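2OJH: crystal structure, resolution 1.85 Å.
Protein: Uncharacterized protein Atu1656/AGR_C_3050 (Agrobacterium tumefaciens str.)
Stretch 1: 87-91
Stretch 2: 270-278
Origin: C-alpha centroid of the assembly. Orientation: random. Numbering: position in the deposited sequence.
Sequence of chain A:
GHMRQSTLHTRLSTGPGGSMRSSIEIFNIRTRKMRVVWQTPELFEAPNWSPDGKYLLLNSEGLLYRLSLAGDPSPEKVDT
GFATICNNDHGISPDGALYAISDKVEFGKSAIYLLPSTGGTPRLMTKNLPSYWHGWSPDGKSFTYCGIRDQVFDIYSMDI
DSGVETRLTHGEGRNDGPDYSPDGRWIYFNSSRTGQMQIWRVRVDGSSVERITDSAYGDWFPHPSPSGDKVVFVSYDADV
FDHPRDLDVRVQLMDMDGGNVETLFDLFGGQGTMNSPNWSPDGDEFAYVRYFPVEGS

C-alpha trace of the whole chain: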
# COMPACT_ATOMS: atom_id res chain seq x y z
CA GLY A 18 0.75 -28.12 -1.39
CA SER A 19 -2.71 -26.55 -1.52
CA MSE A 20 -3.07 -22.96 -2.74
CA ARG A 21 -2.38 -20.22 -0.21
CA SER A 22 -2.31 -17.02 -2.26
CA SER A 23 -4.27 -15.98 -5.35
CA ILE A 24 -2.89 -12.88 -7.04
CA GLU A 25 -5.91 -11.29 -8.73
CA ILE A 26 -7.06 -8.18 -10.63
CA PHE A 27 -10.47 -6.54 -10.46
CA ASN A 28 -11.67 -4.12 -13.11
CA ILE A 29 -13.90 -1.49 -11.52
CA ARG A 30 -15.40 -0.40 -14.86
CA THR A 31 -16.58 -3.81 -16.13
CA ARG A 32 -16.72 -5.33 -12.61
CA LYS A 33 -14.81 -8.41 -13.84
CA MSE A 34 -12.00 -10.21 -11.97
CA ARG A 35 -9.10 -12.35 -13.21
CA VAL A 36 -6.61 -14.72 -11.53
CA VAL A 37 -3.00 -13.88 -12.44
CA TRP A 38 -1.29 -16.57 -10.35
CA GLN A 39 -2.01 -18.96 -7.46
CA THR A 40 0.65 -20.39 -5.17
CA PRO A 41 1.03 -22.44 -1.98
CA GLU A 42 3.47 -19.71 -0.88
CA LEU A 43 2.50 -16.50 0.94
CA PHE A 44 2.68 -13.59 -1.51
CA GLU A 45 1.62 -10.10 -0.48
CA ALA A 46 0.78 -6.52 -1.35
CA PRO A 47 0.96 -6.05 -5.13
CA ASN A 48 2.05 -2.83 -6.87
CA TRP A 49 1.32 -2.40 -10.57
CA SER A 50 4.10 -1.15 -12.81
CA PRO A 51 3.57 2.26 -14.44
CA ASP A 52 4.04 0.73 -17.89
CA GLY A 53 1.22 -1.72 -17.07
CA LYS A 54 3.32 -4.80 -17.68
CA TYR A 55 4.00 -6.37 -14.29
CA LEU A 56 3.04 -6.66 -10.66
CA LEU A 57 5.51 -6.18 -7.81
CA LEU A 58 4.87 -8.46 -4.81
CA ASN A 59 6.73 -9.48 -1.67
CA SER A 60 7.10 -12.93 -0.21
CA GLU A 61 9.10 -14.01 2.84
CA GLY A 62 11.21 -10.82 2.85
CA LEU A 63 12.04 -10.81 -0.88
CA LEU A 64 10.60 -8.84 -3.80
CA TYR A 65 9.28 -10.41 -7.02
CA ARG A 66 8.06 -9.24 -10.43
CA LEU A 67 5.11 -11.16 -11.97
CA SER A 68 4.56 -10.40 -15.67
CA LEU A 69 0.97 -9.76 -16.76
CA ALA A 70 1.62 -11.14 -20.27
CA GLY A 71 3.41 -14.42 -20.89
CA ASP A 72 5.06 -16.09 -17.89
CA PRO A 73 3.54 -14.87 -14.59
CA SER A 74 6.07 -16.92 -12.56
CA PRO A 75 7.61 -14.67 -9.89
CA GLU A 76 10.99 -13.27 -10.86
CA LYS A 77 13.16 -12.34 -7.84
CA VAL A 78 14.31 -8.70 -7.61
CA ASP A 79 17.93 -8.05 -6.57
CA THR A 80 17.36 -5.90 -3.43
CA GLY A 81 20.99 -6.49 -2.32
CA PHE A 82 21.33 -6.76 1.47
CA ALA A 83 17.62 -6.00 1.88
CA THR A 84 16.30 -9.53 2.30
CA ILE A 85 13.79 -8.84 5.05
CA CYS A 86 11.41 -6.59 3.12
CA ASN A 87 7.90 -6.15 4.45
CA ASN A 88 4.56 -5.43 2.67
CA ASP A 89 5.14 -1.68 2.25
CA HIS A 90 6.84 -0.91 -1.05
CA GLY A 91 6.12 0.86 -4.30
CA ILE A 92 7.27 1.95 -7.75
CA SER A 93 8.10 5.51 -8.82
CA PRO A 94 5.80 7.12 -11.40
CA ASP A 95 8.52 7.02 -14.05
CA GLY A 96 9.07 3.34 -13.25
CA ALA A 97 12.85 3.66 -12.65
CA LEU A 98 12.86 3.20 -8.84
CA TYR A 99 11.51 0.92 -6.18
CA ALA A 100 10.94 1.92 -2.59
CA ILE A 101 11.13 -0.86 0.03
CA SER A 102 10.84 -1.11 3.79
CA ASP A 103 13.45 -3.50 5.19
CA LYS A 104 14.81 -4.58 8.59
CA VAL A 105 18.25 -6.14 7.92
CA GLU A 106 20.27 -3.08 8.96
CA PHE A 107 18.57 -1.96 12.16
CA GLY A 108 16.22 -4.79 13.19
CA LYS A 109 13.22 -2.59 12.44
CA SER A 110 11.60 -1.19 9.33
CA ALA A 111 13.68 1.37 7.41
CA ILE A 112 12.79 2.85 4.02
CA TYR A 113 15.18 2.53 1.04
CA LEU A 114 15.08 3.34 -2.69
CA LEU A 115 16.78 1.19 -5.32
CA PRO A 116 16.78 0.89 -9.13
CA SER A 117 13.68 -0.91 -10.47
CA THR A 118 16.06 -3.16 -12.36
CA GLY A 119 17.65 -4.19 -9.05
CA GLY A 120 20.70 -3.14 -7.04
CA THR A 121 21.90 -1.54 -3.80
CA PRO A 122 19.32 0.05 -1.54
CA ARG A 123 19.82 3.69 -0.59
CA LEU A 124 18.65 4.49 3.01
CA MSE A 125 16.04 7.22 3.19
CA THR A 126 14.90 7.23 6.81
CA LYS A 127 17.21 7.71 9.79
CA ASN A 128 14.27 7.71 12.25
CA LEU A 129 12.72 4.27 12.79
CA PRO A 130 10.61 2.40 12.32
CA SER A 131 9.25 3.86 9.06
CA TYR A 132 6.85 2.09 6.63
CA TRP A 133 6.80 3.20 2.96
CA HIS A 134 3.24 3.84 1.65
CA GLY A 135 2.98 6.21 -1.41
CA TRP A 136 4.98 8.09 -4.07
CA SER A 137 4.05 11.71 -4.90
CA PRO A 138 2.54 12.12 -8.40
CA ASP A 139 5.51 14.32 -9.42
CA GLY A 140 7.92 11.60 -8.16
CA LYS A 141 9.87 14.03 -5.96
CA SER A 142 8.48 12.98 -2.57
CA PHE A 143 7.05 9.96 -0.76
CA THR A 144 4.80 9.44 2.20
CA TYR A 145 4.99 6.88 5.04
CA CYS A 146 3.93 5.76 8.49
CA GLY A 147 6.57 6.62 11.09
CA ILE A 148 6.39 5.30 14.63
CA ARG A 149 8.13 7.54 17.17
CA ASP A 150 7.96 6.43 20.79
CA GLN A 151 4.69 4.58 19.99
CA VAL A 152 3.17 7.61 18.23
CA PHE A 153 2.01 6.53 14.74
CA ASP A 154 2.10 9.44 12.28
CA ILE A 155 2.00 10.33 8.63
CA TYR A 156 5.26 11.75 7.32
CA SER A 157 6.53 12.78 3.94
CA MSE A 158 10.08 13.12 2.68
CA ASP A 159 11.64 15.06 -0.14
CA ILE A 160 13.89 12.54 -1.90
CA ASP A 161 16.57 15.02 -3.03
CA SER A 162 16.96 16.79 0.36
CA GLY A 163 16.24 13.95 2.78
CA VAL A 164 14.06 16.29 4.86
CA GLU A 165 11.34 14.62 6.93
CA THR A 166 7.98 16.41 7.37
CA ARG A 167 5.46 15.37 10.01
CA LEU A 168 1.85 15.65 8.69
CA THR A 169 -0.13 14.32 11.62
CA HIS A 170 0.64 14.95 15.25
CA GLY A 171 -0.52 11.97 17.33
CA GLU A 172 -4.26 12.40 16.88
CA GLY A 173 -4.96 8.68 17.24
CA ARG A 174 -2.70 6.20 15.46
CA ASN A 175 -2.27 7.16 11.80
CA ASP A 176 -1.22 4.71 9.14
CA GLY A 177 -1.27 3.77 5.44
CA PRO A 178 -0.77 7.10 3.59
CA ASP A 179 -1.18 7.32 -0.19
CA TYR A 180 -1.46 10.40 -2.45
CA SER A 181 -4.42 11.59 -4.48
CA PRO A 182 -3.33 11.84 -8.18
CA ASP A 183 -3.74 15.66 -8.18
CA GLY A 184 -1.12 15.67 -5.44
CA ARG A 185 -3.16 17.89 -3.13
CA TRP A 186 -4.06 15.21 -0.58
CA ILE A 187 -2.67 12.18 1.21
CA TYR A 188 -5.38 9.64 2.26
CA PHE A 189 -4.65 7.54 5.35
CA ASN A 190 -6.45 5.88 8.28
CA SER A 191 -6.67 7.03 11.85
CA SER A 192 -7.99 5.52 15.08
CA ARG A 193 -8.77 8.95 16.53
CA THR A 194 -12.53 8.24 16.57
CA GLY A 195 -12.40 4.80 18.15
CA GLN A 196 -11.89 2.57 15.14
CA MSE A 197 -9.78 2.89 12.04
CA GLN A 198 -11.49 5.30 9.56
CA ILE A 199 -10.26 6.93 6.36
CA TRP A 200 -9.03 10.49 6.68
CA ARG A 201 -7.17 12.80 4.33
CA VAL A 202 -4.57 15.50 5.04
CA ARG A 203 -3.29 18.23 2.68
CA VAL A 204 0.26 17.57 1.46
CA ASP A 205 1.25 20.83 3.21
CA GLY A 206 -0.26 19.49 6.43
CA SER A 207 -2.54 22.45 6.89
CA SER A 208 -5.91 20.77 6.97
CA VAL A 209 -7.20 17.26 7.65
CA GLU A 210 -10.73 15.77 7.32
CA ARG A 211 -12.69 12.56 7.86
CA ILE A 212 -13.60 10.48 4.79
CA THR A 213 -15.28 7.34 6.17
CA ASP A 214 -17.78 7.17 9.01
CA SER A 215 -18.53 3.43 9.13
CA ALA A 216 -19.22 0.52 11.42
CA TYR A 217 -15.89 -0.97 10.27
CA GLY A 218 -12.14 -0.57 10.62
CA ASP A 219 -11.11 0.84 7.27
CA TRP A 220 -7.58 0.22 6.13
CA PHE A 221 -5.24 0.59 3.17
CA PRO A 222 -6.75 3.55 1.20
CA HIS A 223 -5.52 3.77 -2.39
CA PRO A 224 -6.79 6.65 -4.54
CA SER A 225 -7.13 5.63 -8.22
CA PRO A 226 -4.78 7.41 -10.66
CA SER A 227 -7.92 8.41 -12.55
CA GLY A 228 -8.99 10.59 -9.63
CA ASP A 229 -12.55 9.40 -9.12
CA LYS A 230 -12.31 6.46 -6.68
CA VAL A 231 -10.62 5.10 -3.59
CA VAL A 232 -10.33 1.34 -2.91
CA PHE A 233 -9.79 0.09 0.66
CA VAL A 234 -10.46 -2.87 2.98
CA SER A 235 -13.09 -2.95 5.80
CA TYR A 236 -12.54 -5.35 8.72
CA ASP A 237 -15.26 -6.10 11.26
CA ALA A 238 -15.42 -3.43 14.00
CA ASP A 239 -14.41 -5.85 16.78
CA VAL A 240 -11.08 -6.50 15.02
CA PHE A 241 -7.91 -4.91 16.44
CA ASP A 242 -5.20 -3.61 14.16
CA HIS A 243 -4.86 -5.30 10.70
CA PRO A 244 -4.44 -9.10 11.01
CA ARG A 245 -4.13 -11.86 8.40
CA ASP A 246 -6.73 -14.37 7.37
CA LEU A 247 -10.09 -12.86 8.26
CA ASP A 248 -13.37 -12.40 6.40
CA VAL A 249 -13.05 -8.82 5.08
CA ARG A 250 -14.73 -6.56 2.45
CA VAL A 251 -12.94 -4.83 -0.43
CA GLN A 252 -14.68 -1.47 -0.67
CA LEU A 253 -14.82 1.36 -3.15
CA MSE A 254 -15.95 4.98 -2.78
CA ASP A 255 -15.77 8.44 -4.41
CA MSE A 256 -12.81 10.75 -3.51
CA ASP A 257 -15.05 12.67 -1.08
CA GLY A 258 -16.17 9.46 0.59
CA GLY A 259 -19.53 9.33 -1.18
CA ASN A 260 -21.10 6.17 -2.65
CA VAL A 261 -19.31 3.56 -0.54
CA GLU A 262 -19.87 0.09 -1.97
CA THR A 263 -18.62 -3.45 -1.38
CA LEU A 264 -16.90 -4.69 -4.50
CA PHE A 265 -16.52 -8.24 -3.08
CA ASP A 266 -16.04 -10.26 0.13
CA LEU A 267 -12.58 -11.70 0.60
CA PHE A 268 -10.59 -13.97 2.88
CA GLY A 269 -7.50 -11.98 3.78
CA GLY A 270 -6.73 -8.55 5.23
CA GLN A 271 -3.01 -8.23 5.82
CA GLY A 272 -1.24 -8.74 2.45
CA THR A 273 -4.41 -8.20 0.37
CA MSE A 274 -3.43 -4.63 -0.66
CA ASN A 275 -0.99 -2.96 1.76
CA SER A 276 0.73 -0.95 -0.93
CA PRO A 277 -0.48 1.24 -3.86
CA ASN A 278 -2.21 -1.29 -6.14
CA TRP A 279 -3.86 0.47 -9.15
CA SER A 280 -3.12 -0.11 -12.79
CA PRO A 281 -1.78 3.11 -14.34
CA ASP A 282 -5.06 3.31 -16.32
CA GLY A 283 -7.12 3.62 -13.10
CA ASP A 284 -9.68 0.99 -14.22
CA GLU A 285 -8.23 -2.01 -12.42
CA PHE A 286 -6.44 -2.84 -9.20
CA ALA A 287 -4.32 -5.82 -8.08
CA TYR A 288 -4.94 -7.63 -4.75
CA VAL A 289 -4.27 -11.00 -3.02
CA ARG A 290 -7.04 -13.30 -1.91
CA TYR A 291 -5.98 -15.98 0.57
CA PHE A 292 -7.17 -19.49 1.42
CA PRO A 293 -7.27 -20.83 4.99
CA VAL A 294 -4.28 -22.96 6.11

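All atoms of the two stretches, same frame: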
# COMPACT_ATOMS: atom_id res chain seq x y z
N ASN A 87 9.25 -5.90 3.99
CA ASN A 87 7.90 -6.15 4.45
C ASN A 87 6.91 -5.76 3.33
O ASN A 87 7.33 -5.57 2.18
CB ASN A 87 7.64 -5.44 5.79
CG ASN A 87 7.74 -3.91 5.69
OD1 ASN A 87 7.37 -3.31 4.68
ND2 ASN A 87 8.21 -3.26 6.79
N ASN A 88 5.63 -5.63 3.68
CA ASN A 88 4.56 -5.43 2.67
C ASN A 88 4.38 -4.01 2.14
O ASN A 88 3.43 -3.76 1.42
CB ASN A 88 3.21 -5.81 3.25
CG ASN A 88 3.07 -7.28 3.49
OD1 ASN A 88 4.05 -8.06 3.44
ND2 ASN A 88 1.83 -7.69 3.74
N ASP A 89 5.30 -3.11 2.51
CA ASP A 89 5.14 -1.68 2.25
C ASP A 89 6.22 -1.26 1.29
O ASP A 89 7.38 -1.12 1.68
CB ASP A 89 5.25 -0.89 3.56
CG ASP A 89 4.27 -1.35 4.62
OD1 ASP A 89 3.07 -1.62 4.32
OD2 ASP A 89 4.67 -1.38 5.80
N HIS A 90 5.86 -1.10 0.02
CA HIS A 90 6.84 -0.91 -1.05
C HIS A 90 6.12 -0.29 -2.23
O HIS A 90 4.91 -0.29 -2.29
CB HIS A 90 7.51 -2.24 -1.46
CG HIS A 90 6.55 -3.39 -1.68
ND1 HIS A 90 5.80 -3.52 -2.83
CD2 HIS A 90 6.26 -4.47 -0.92
CE1 HIS A 90 5.05 -4.61 -2.75
NE2 HIS A 90 5.32 -5.21 -1.60
N GLY A 91 6.83 0.21 -3.22
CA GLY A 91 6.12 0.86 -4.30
C GLY A 91 7.07 1.15 -5.42
O GLY A 91 8.26 0.84 -5.32
N GLY A 270 -7.01 -9.68 4.34
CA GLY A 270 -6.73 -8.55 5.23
C GLY A 270 -5.28 -8.19 5.03
O GLY A 270 -4.93 -7.60 4.00
N GLN A 271 -4.44 -8.55 5.99
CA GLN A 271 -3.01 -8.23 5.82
C GLN A 271 -2.50 -8.93 4.55
O GLN A 271 -2.76 -10.13 4.36
CB GLN A 271 -2.23 -8.69 7.06
CG GLN A 271 -0.69 -8.60 6.91
CD GLN A 271 -0.20 -7.16 6.93
OE1 GLN A 271 -1.00 -6.23 6.86
NE2 GLN A 271 1.10 -6.97 7.07
N GLY A 272 -1.77 -8.20 3.71
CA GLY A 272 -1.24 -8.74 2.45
C GLY A 272 -2.14 -8.49 1.23
O GLY A 272 -1.65 -8.42 0.08
N THR A 273 -3.44 -8.37 1.46
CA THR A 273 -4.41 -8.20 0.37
C THR A 273 -4.02 -6.99 -0.51
O THR A 273 -3.96 -7.10 -1.74
CB THR A 273 -5.87 -8.11 0.93
OG1 THR A 273 -6.21 -9.38 1.48
CG2 THR A 273 -6.89 -7.77 -0.14
N MSE A 274 -3.77 -5.83 0.11
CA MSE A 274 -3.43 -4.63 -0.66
C MSE A 274 -2.68 -3.59 0.18
O MSE A 274 -3.07 -2.41 0.18
CB MSE A 274 -4.69 -3.99 -1.32
CG MSE A 274 -5.71 -3.51 -0.36
SE MSE A 274 -7.24 -2.65 -1.25
CE MSE A 274 -7.78 -4.20 -2.37
N ASN A 275 -1.60 -3.97 0.87
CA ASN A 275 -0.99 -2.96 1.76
C ASN A 275 -0.51 -1.74 1.01
O ASN A 275 -0.58 -0.61 1.53
CB ASN A 275 0.18 -3.51 2.59
CG ASN A 275 -0.23 -4.61 3.47
OD1 ASN A 275 -0.40 -5.75 3.01
ND2 ASN A 275 -0.43 -4.31 4.76
N SER A 276 0.01 -1.97 -0.18
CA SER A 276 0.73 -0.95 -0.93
C SER A 276 -0.08 -0.47 -2.16
O SER A 276 -1.04 -1.14 -2.56
CB SER A 276 2.07 -1.50 -1.37
OG SER A 276 2.94 -1.61 -0.25
N PRO A 277 0.29 0.69 -2.74
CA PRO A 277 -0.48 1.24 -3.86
C PRO A 277 -0.68 0.23 -4.98
O PRO A 277 0.31 -0.29 -5.53
CB PRO A 277 0.34 2.44 -4.32
CG PRO A 277 1.13 2.87 -3.12
CD PRO A 277 1.41 1.58 -2.35
N ASN A 278 -1.94 -0.12 -5.26
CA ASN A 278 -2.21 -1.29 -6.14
C ASN A 278 -2.93 -1.07 -7.51
O ASN A 278 -3.38 -2.03 -8.14
CB ASN A 278 -2.99 -2.30 -5.33
CG ASN A 278 -4.28 -1.74 -4.83
OD1 ASN A 278 -4.41 -0.52 -4.64
ND2 ASN A 278 -5.27 -2.60 -4.64
O HOH W 1 3.26 -9.31 6.44
O HOH W 2 0.59 -1.76 6.04

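Two loop segments, at least 183 residues apart in sequence where they touch, meet through a small polar contact that buries 272 Å² in total. Three direct hydrogen bonds join them, and Asn-88, Asn-275 and Ser-276 provide the side chains.

Ser-276 points toward the other stretch with chi1 at -73° (m). This places its hydroxyl against the backbone of residues 88 to 90. Ser-276 OG donates to Asn-88 O at 2.8 Å and accepts from His-90 N at 3.0 Å. A short hydroxyl suits this position, since one atom serves both a carbonyl and an amide. The same OG lies over one face of the His-90 ring, 4.3 Å from His-90 CG. The His-90 CA-to-CB bond points away, but chi1 of 47° (p) brings the end of the side chain nearer. Both ring nitrogens are hydrogen-bonded elsewhere in the structure.

Asn-88 also points toward its partner, in the m rotamer (-69°). Asn-88 ND2 donates to Asn-275 OD1 at 3.0 Å. Asn-275, with chi1 at -61° (m), uses both ends of its amide. Its OD1 also accepts from Gly-272 N at 2.9 Å, and its ND2 donates to Gln-271 OE1 at 2.9 Å. These bonds tie the side chain to its own loop while it reaches across. Gln-271 NE2 lies 3.5 Å from Asn-88 ND2, but both are donors and do not bond.

Two waters extend the contact. Water 2 donates to Asp-89 OD1 and accepts from Asn-275 ND2. Water 1 accepts from Gln-271 NE2 and makes a weak bond to Asn-88 OD1.

Gly-272 CA packs 3.5 Å from Asn-88 ND2. Its backbone angles (93/-28) by themselves call for glycine. On the first stretch, Asn-87 OD1 accepts from Asp-89 N at 3.0 Å, bracing the loop.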